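Cytochrome P450 (Novosphingobium aromaticivorans, PDB 3OFT) belongs to the cytochrome P450 family, mainly helical haem proteins, and binds protoporphyrin IX containing iron in its interior. Local coordinates at residues A[145-150]-A[158-163]; A[138-143]-A[356-361]; A[164-169]-A[187-192]. All coordinates share one frame; numbering follows the deposited sequence.

Interaction 1: residues A[145-150]-A[158-163]; sequences PLNIFL and EDRPRL
R160 of helix 160-171 reaches across to helix 144-152 and donates a hydrogen bond from NH2 to the backbone O of N147 (3.1 Å). The N-H...O angle is 151°, so the bond is somewhat bent, and the donor stands clear of the carbonyl plane. The guanidinium presents its edge to this oxygen, which lies slightly out of the guanidinium plane. After an extended chi2, a bend at chi3 (67°) brings the group round to this position. There NH1 also comes against the aliphatic CB of L150 (3.4 Å), while the CB of N147 lies 3.8 Å from NH2. The oxygen of N147 is gripped twice, because the hydroxyl of T151 bonds to it as well.

One apolar pair adds to the contact: L150 points at the partner helix, and its CD1 meets CB of L163 at 4.3 Å. L146, one turn earlier in the helix, makes a marginal approach, its CD2 4.4 Å from the backbone O of L163. The side chain of N147 is engaged elsewhere: its CG stands beside the backbone N, and OD1 accepts a bond from R164 NE.

The two helices correspond to the end of the E helix and to the F helix of the P450 fold. V155 of the connecting turn touches L150, R160 and L163, V120 of helix 107-128 covers N147 and R160, and P145 and F149 face helix 221-252.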
loop_
_atom_site.group_PDB
_atom_site.type_symbol
_atom_site.label_atom_id
_atom_site.label_comp_id
_atom_site.label_asym_id
_atom_site.label_seq_id
_atom_site.Cartn_x
_atom_site.Cartn_y
_atom_site.Cartn_z
ATOM N N PRO A 145 -10.686 -0.300 5.411
ATOM C CA PRO A 145 -10.217 -1.345 4.484
ATOM C C PRO A 145 -10.731 -2.738 4.843
ATOM O O PRO A 145 -11.039 -3.513 3.946
ATOM C CB PRO A 145 -8.682 -1.283 4.623
ATOM C CG PRO A 145 -8.415 0.160 5.074
ATOM C CD PRO A 145 -9.548 0.411 6.031
ATOM N N LEU A 146 -10.830 -3.054 6.132
ATOM C CA LEU A 146 -11.404 -4.352 6.508
ATOM C C LEU A 146 -12.881 -4.423 6.164
ATOM O O LEU A 146 -13.302 -5.441 5.632
ATOM C CB LEU A 146 -11.175 -4.697 7.982
ATOM C CG LEU A 146 -11.698 -6.109 8.346
ATOM C CD1 LEU A 146 -10.908 -7.241 7.623
ATOM C CD2 LEU A 146 -11.674 -6.340 9.871
ATOM N N ASN A 147 -13.665 -3.376 6.461
ATOM C CA ASN A 147 -15.060 -3.330 6.000
ATOM C C ASN A 147 -15.198 -3.508 4.507
ATOM O O ASN A 147 -16.099 -4.216 4.018
ATOM C CB ASN A 147 -15.801 -2.043 6.429
ATOM C CG ASN A 147 -16.019 -1.963 7.927
ATOM O OD1 ASN A 147 -15.660 -2.889 8.660
ATOM N ND2 ASN A 147 -16.580 -0.829 8.398
ATOM N N ILE A 148 -14.328 -2.853 3.747
ATOM C CA ILE A 148 -14.363 -3.040 2.300
ATOM C C ILE A 148 -14.045 -4.496 1.924
ATOM O O ILE A 148 -14.717 -5.090 1.076
ATOM C CB ILE A 148 -13.449 -2.018 1.588
ATOM C CG1 ILE A 148 -14.043 -0.605 1.715
ATOM C CG2 ILE A 148 -13.174 -2.430 0.162
ATOM C CD1 ILE A 148 -13.094 0.464 1.244
ATOM N N PHE A 149 -13.056 -5.082 2.585
ATOM C CA PHE A 149 -12.677 -6.469 2.269
ATOM C C PHE A 149 -13.870 -7.396 2.366
ATOM O O PHE A 149 -14.090 -8.254 1.497
ATOM C CB PHE A 149 -11.654 -6.968 3.269
ATOM C CG PHE A 149 -11.285 -8.407 3.072
ATOM C CD1 PHE A 149 -10.437 -8.781 2.026
ATOM C CD2 PHE A 149 -11.828 -9.392 3.902
ATOM C CE1 PHE A 149 -10.096 -10.135 1.855
ATOM C CE2 PHE A 149 -11.482 -10.739 3.736
ATOM C CZ PHE A 149 -10.607 -11.099 2.709
ATOM N N LEU A 150 -14.607 -7.257 3.466
ATOM C CA LEU A 150 -15.784 -8.106 3.712
ATOM C C LEU A 150 -16.842 -7.940 2.618
ATOM O O LEU A 150 -17.553 -8.909 2.236
ATOM C CB LEU A 150 -16.397 -7.725 5.066
ATOM C CG LEU A 150 -15.984 -8.459 6.343
ATOM C CD1 LEU A 150 -14.906 -9.513 6.167
ATOM C CD2 LEU A 150 -15.745 -7.544 7.525
ATOM N N GLU A 158 -25.271 -10.564 8.147
ATOM C CA GLU A 158 -25.361 -10.913 9.567
ATOM C C GLU A 158 -24.031 -11.339 10.250
ATOM O O GLU A 158 -23.915 -11.244 11.481
ATOM C CB GLU A 158 -26.478 -11.945 9.810
ATOM C CG GLU A 158 -26.359 -13.278 9.041
ATOM C CD GLU A 158 -26.968 -13.271 7.620
ATOM O OE1 GLU A 158 -27.113 -12.192 6.987
ATOM O OE2 GLU A 158 -27.275 -14.381 7.115
ATOM N N ASP A 159 -23.039 -11.788 9.468
ATOM C CA ASP A 159 -21.739 -12.213 10.020
ATOM C C ASP A 159 -20.717 -11.081 10.179
ATOM O O ASP A 159 -19.680 -11.273 10.805
ATOM C CB ASP A 159 -21.102 -13.318 9.162
ATOM C CG ASP A 159 -21.873 -14.626 9.213
ATOM O OD1 ASP A 159 -22.051 -15.202 10.318
ATOM O OD2 ASP A 159 -22.259 -15.099 8.133
ATOM N N ARG A 160 -21.016 -9.914 9.613
ATOM C CA ARG A 160 -20.074 -8.787 9.626
ATOM C C ARG A 160 -19.527 -8.348 10.991
ATOM O O ARG A 160 -18.322 -8.180 11.113
ATOM C CB ARG A 160 -20.612 -7.601 8.807
ATOM C CG ARG A 160 -20.741 -7.920 7.298
ATOM C CD ARG A 160 -21.326 -6.750 6.492
ATOM N NE ARG A 160 -20.436 -5.584 6.432
ATOM C CZ ARG A 160 -19.543 -5.353 5.465
ATOM N NH1 ARG A 160 -19.416 -6.208 4.442
ATOM N NH2 ARG A 160 -18.772 -4.256 5.525
ATOM N N PRO A 161 -20.391 -8.172 12.028
ATOM C CA PRO A 161 -19.839 -7.784 13.344
ATOM C C PRO A 161 -18.835 -8.797 13.905
ATOM O O PRO A 161 -17.769 -8.406 14.396
ATOM C CB PRO A 161 -21.080 -7.697 14.251
ATOM C CG PRO A 161 -22.239 -7.499 13.311
ATOM C CD PRO A 161 -21.869 -8.254 12.055
ATOM N N ARG A 162 -19.167 -10.085 13.818
ATOM C CA ARG A 162 -18.240 -11.141 14.233
ATOM C C ARG A 162 -16.971 -11.069 13.377
ATOM O O ARG A 162 -15.866 -11.001 13.907
ATOM C CB ARG A 162 -18.893 -12.534 14.132
ATOM C CG ARG A 162 -18.022 -13.668 14.691
ATOM C CD ARG A 162 -18.745 -15.024 14.715
ATOM N NE ARG A 162 -19.211 -15.416 13.382
ATOM C CZ ARG A 162 -18.438 -15.933 12.425
ATOM N NH1 ARG A 162 -17.150 -16.159 12.643
ATOM N NH2 ARG A 162 -18.961 -16.240 11.246
ATOM N N LEU A 163 -17.140 -11.041 12.055
ATOM C CA LEU A 163 -15.999 -11.063 11.140
ATOM C C LEU A 163 -15.113 -9.814 11.264
ATOM O O LEU A 163 -13.892 -9.888 11.105
ATOM C CB LEU A 163 -16.461 -11.314 9.703
ATOM C CG LEU A 163 -16.999 -12.726 9.468
ATOM C CD1 LEU A 163 -17.479 -12.891 8.028
ATOM C CD2 LEU A 163 -15.930 -13.783 9.842
#

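Interaction 2: residues A[138-143]-A[356-361]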
loop_
_atom_site.group_PDB
_atom_site.type_symbol
_atom_site.label_atom_id
_atom_site.label_comp_id
_atom_site.label_asym_id
_atom_site.label_seq_id
_atom_site.Cartn_x
_atom_site.Cartn_y
_atom_site.Cartn_z
ATOM N N SER A 138 -7.411 5.653 13.966
ATOM C CA SER A 138 -7.992 4.501 14.630
ATOM C C SER A 138 -9.507 4.394 14.397
ATOM O O SER A 138 -10.037 3.293 14.396
ATOM C CB SER A 138 -7.631 4.455 16.130
ATOM O OG SER A 138 -8.003 5.656 16.736
ATOM N N ASP A 139 -10.200 5.521 14.179
ATOM C CA ASP A 139 -11.678 5.511 14.016
ATOM C C ASP A 139 -12.136 5.309 12.572
ATOM O O ASP A 139 -13.282 4.901 12.330
ATOM C CB ASP A 139 -12.318 6.826 14.533
ATOM C CG ASP A 139 -12.017 7.103 16.000
ATOM O OD1 ASP A 139 -11.785 6.129 16.736
ATOM O OD2 ASP A 139 -12.003 8.281 16.419
ATOM N N PHE A 140 -11.278 5.634 11.605
ATOM C CA PHE A 140 -11.709 5.533 10.214
ATOM C C PHE A 140 -10.701 4.768 9.362
ATOM O O PHE A 140 -11.070 3.781 8.736
ATOM C CB PHE A 140 -11.993 6.927 9.602
ATOM C CG PHE A 140 -12.752 6.869 8.294
ATOM C CD1 PHE A 140 -14.129 7.041 8.270
ATOM C CD2 PHE A 140 -12.073 6.599 7.081
ATOM C CE1 PHE A 140 -14.837 6.995 7.043
ATOM C CE2 PHE A 140 -12.754 6.549 5.870
ATOM C CZ PHE A 140 -14.123 6.715 5.832
ATOM N N ALA A 141 -9.461 5.258 9.284
ATOM C CA ALA A 141 -8.514 4.739 8.284
ATOM C C ALA A 141 -8.251 3.263 8.463
ATOM O O ALA A 141 -8.153 2.540 7.485
ATOM C CB ALA A 141 -7.144 5.538 8.323
ATOM N N GLU A 142 -8.100 2.831 9.716
ATOM C CA GLU A 142 -7.810 1.430 10.008
ATOM C C GLU A 142 -9.065 0.560 10.062
ATOM O O GLU A 142 -8.941 -0.624 10.323
ATOM C CB GLU A 142 -6.981 1.264 11.307
ATOM C CG GLU A 142 -5.478 1.500 11.036
ATOM C CD GLU A 142 -4.569 1.747 12.266
ATOM O OE1 GLU A 142 -3.352 1.927 12.008
ATOM O OE2 GLU A 142 -5.030 1.793 13.434
ATOM N N ILE A 143 -10.244 1.145 9.858
ATOM C CA ILE A 143 -11.494 0.407 9.939
ATOM C C ILE A 143 -12.006 0.161 8.519
ATOM O O ILE A 143 -12.453 -0.938 8.177
ATOM C CB ILE A 143 -12.547 1.201 10.764
ATOM C CG1 ILE A 143 -12.061 1.442 12.197
ATOM C CG2 ILE A 143 -13.950 0.536 10.746
ATOM C CD1 ILE A 143 -11.867 0.157 13.007
ATOM N N ILE A 356 -11.433 7.744 -4.343
ATOM C CA ILE A 356 -12.551 8.574 -4.910
ATOM C C ILE A 356 -13.829 8.473 -4.067
ATOM O O ILE A 356 -14.466 9.469 -3.734
ATOM C CB ILE A 356 -12.840 8.170 -6.380
ATOM C CG1 ILE A 356 -11.685 8.660 -7.274
ATOM C CG2 ILE A 356 -14.240 8.680 -6.834
ATOM C CD1 ILE A 356 -11.665 8.038 -8.724
ATOM N N VAL A 357 -14.203 7.269 -3.684
ATOM C CA VAL A 357 -15.421 7.106 -2.903
ATOM C C VAL A 357 -15.303 7.752 -1.500
ATOM O O VAL A 357 -16.274 8.341 -0.957
ATOM C CB VAL A 357 -15.745 5.589 -2.947
ATOM C CG1 VAL A 357 -15.837 4.888 -1.591
ATOM C CG2 VAL A 357 -16.820 5.320 -3.995
ATOM N N PHE A 358 -14.101 7.647 -0.934
ATOM C CA PHE A 358 -13.788 8.326 0.316
ATOM C C PHE A 358 -13.955 9.838 0.205
ATOM O O PHE A 358 -14.629 10.467 1.038
ATOM C CB PHE A 358 -12.368 7.979 0.813
ATOM C CG PHE A 358 -11.938 8.863 1.930
ATOM C CD1 PHE A 358 -12.556 8.759 3.174
ATOM C CD2 PHE A 358 -11.000 9.864 1.727
ATOM C CE1 PHE A 358 -12.247 9.614 4.180
ATOM C CE2 PHE A 358 -10.675 10.736 2.743
ATOM C CZ PHE A 358 -11.296 10.612 3.977
ATOM N N LEU A 359 -13.380 10.420 -0.844
ATOM C CA LEU A 359 -13.496 11.850 -1.070
ATOM C C LEU A 359 -14.961 12.220 -1.267
ATOM O O LEU A 359 -15.425 13.206 -0.723
ATOM C CB LEU A 359 -12.670 12.281 -2.290
ATOM C CG LEU A 359 -11.143 12.194 -2.105
ATOM C CD1 LEU A 359 -10.365 12.304 -3.417
ATOM C CD2 LEU A 359 -10.700 13.282 -1.132
ATOM N N ARG A 360 -15.702 11.434 -2.037
ATOM C CA ARG A 360 -17.091 11.800 -2.313
ATOM C C ARG A 360 -17.881 11.813 -1.012
ATOM O O ARG A 360 -18.659 12.737 -0.746
ATOM C CB ARG A 360 -17.764 10.809 -3.267
ATOM C CG ARG A 360 -17.312 10.932 -4.680
ATOM C CD ARG A 360 -18.129 10.009 -5.627
ATOM N NE ARG A 360 -17.437 10.040 -6.912
ATOM C CZ ARG A 360 -17.320 11.125 -7.700
ATOM N NH1 ARG A 360 -17.904 12.287 -7.387
ATOM N NH2 ARG A 360 -16.627 11.056 -8.833
ATOM N N GLU A 361 -17.706 10.789 -0.211
ATOM C CA GLU A 361 -18.513 10.689 0.998
ATOM C C GLU A 361 -18.083 11.598 2.112
ATOM O O GLU A 361 -18.960 12.164 2.797
ATOM C CB GLU A 361 -18.606 9.247 1.481
ATOM C CG GLU A 361 -19.530 8.398 0.620
ATOM C CD GLU A 361 -20.974 8.944 0.530
ATOM O OE1 GLU A 361 -21.551 8.897 -0.577
ATOM O OE2 GLU A 361 -21.520 9.399 1.555
#
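F140 and F358 make this contact alone, ring against ring, with centroids 5.4 Å apart. Their planes are inclined at 57°, an oblique pairing between a parallel stack and a T-shape. Atom CE2 of F140 comes to 3.5 Å from both CD1 and CE1 of F358, and CZ of F140 follows at 3.7 Å from CD1 of F358. Both side chains leave their helices with CG trans to the main-chain nitrogen (chi1 -166° in F140, 169° in F358), which directs each ring toward the other segment.

Further aromatic contacts extend the pair: W362 meets F140 edge-to-face and also meets the ring of F358, while F136 meets F140 from within its own helix. In the P450 fold, helix 348-365 corresponds to the L helix, which runs next to the haem, and helix 136-141 to the beginning of the E helix, so the phenylalanines join parts of the core far apart in sequence. Apolar packing continues onto L124 of helix 107-128 from F140, and onto I243 and V246 of helix 221-252 from F358.

Polar bonds stay off the interface. A wider pi-type turn spans 138-141, after which I143 N bonds to F140 O (3.0 Å). The carboxylate of D139 forms a salt bridge with R131, and E361 OE1 bonds to Q118.

Interaction 3: residues A[164-169]-A[187-192]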
loop_
_atom_site.group_PDB
_atom_site.type_symbol
_atom_site.label_atom_id
_atom_site.label_comp_id
_atom_site.label_asym_id
_atom_site.label_seq_id
_atom_site.Cartn_x
_atom_site.Cartn_y
_atom_site.Cartn_z
ATOM N N ARG A 164 -15.739 -8.679 11.576
ATOM C CA ARG A 164 -15.050 -7.417 11.809
ATOM C C ARG A 164 -14.150 -7.540 13.056
ATOM O O ARG A 164 -12.978 -7.161 13.029
ATOM C CB ARG A 164 -16.098 -6.299 12.000
ATOM C CG ARG A 164 -15.820 -5.025 11.256
ATOM C CD ARG A 164 -16.909 -3.958 11.537
ATOM N NE ARG A 164 -17.856 -3.855 10.430
ATOM C CZ ARG A 164 -19.182 -4.018 10.488
ATOM N NH1 ARG A 164 -19.794 -4.322 11.640
ATOM N NH2 ARG A 164 -19.908 -3.873 9.369
ATOM N N GLN A 165 -14.697 -8.098 14.139
ATOM C CA GLN A 165 -13.910 -8.283 15.368
ATOM C C GLN A 165 -12.761 -9.286 15.216
ATOM O O GLN A 165 -11.628 -9.004 15.633
ATOM C CB GLN A 165 -14.803 -8.620 16.558
ATOM C CG GLN A 165 -15.128 -7.373 17.399
ATOM C CD GLN A 165 -16.313 -7.575 18.346
ATOM O OE1 GLN A 165 -16.571 -8.696 18.812
ATOM N NE2 GLN A 165 -17.048 -6.491 18.622
ATOM N N LEU A 166 -13.042 -10.430 14.593
ATOM C CA LEU A 166 -11.991 -11.407 14.242
ATOM C C LEU A 166 -10.855 -10.751 13.432
ATOM O O LEU A 166 -9.667 -11.040 13.635
ATOM C CB LEU A 166 -12.603 -12.568 13.435
ATOM C CG LEU A 166 -12.980 -13.960 13.990
ATOM C CD1 LEU A 166 -13.077 -14.036 15.511
ATOM C CD2 LEU A 166 -14.265 -14.490 13.339
ATOM N N GLY A 167 -11.237 -9.873 12.506
ATOM C CA GLY A 167 -10.275 -9.152 11.673
ATOM C C GLY A 167 -9.334 -8.183 12.385
ATOM O O GLY A 167 -8.230 -7.983 11.920
ATOM N N VAL A 168 -9.750 -7.587 13.502
ATOM C CA VAL A 168 -8.936 -6.553 14.215
ATOM C C VAL A 168 -7.476 -6.961 14.564
ATOM O O VAL A 168 -6.555 -6.134 14.483
ATOM C CB VAL A 168 -9.690 -5.891 15.451
ATOM C CG1 VAL A 168 -9.163 -4.499 15.735
ATOM C CG2 VAL A 168 -11.169 -5.760 15.193
ATOM N N GLN A 169 -7.255 -8.232 14.907
ATOM C CA GLN A 169 -5.890 -8.776 15.101
ATOM C C GLN A 169 -4.912 -8.567 13.917
ATOM O O GLN A 169 -3.676 -8.577 14.084
ATOM C CB GLN A 169 -5.979 -10.277 15.370
ATOM C CG GLN A 169 -5.919 -10.656 16.820
ATOM C CD GLN A 169 -5.557 -12.126 17.015
ATOM O OE1 GLN A 169 -5.616 -12.933 16.070
ATOM N NE2 GLN A 169 -5.185 -12.483 18.252
ATOM N N ASP A 187 -4.627 -17.148 7.816
ATOM C CA ASP A 187 -5.155 -18.350 7.165
ATOM C C ASP A 187 -6.436 -18.836 7.827
ATOM O O ASP A 187 -7.371 -19.225 7.130
ATOM C CB ASP A 187 -4.113 -19.473 7.183
ATOM C CG ASP A 187 -3.013 -19.268 6.141
ATOM O OD1 ASP A 187 -2.059 -20.099 6.087
ATOM O OD2 ASP A 187 -3.097 -18.267 5.379
ATOM N N ASP A 188 -6.455 -18.859 9.153
ATOM C CA ASP A 188 -7.618 -19.374 9.882
ATOM C C ASP A 188 -8.829 -18.468 9.701
ATOM O O ASP A 188 -9.927 -18.949 9.545
ATOM C CB ASP A 188 -7.332 -19.609 11.371
ATOM C CG ASP A 188 -6.401 -20.814 11.596
ATOM O OD1 ASP A 188 -6.368 -21.694 10.698
ATOM O OD2 ASP A 188 -5.712 -20.863 12.639
ATOM N N TYR A 189 -8.611 -17.164 9.724
ATOM C CA TYR A 189 -9.657 -16.194 9.384
ATOM C C TYR A 189 -10.235 -16.345 7.964
ATOM O O TYR A 189 -11.459 -16.271 7.759
ATOM C CB TYR A 189 -9.041 -14.819 9.486
ATOM C CG TYR A 189 -9.973 -13.677 9.250
ATOM C CD1 TYR A 189 -9.794 -12.825 8.156
ATOM C CD2 TYR A 189 -11.014 -13.415 10.134
ATOM C CE1 TYR A 189 -10.619 -11.731 7.962
ATOM C CE2 TYR A 189 -11.853 -12.313 9.947
ATOM C CZ TYR A 189 -11.641 -11.476 8.853
ATOM O OH TYR A 189 -12.455 -10.392 8.659
ATOM N N LEU A 190 -9.342 -16.524 6.993
ATOM C CA LEU A 190 -9.708 -16.642 5.592
ATOM C C LEU A 190 -10.280 -18.014 5.245
ATOM O O LEU A 190 -11.081 -18.127 4.311
ATOM C CB LEU A 190 -8.481 -16.360 4.683
ATOM C CG LEU A 190 -7.999 -14.884 4.744
ATOM C CD1 LEU A 190 -6.702 -14.727 3.965
ATOM C CD2 LEU A 190 -9.084 -13.856 4.256
ATOM N N TRP A 191 -9.820 -19.061 5.929
ATOM C CA TRP A 191 -10.214 -20.408 5.494
ATOM C C TRP A 191 -11.730 -20.635 5.303
ATOM O O TRP A 191 -12.134 -21.222 4.305
ATOM C CB TRP A 191 -9.572 -21.562 6.312
ATOM C CG TRP A 191 -10.041 -22.882 5.701
ATOM C CD1 TRP A 191 -10.925 -23.786 6.253
ATOM C CD2 TRP A 191 -9.750 -23.362 4.382
ATOM N NE1 TRP A 191 -11.167 -24.809 5.357
ATOM C CE2 TRP A 191 -10.452 -24.573 4.210
ATOM C CE3 TRP A 191 -8.938 -22.893 3.332
ATOM C CZ2 TRP A 191 -10.373 -25.311 3.045
ATOM C CZ3 TRP A 191 -8.854 -23.627 2.185
ATOM C CH2 TRP A 191 -9.577 -24.828 2.038
ATOM N N PRO A 192 -12.579 -20.168 6.245
ATOM C CA PRO A 192 -14.000 -20.476 5.980
ATOM C C PRO A 192 -14.521 -19.866 4.662
ATOM O O PRO A 192 -15.345 -20.487 3.965
ATOM C CB PRO A 192 -14.731 -19.911 7.199
ATOM C CG PRO A 192 -13.698 -19.815 8.281
ATOM C CD PRO A 192 -12.366 -19.573 7.585
#
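Y189 brings the CE2 side of its ring up to L166 and G167 of helix 160-171. CE2 is the main touching atom, 3.6 Å from CB of L166, which approaches at the ring edge, near the ring plane. The neighbouring CD2 stands 3.8 Å from the same CB. CE2 is also 3.6 Å from the backbone N of G167, in an approach neither over the face nor at the edge. Past this point the outer end of the tyrosine passes the glycine backbone, with OH 3.9 Å from CA of G167. With no side chain at G167, the phenol can run close along the main chain.

The next shell explains how the ring is held. A chi1 of -177° swings it out from helix 179-199 toward 164-169. At the far end, the hydroxyl of Y189 hydrogen-bonds to the backbone O of L163, one residue before the segment, so the buried polar tip has a partner and its place along helix 160-171 is set. F193, one turn further on, meets the ring edge-to-face, and L146 and L150 of helix 144-152 also pack on it. Ring rotation is probably restricted by these neighbours together.

Further out, V168 N bonds to Q165 O at 3.2 Å and only weakly to R164 O, consistent with a locally tighter turn. Helix 179-199 has a kink at P192, whose nitrogen gives no bond to the turn before. D187 forms a salt bridge with R229.

Helices 160-171 and 179-199 correspond to the F and G helices of the P450 fold. The second of them also leans on helix 221-252 through L190 and W191, and L190 packs in addition against F149 of helix 144-152.

In the fold
Interactions 1 and 3 share helix 160-171 and have centres 9 Å apart. Besides their polar links they are packed together directly: F149 CZ lies 3.5 Å from L190 CD2, and L146 CD2 is 3.5 Å from R164 O. Interaction 2 has its centre 15 Å from that of interaction 1 and 21 Å from that of interaction 3, whose nearest atoms are about 5 Å away. It is joined to interaction 1 only by the chain running from 138-143 into 145-150. None of the three lies at the haem: the side chains of L146 and F358 are about 11 Å from it, and that of Y189 about 12 Å.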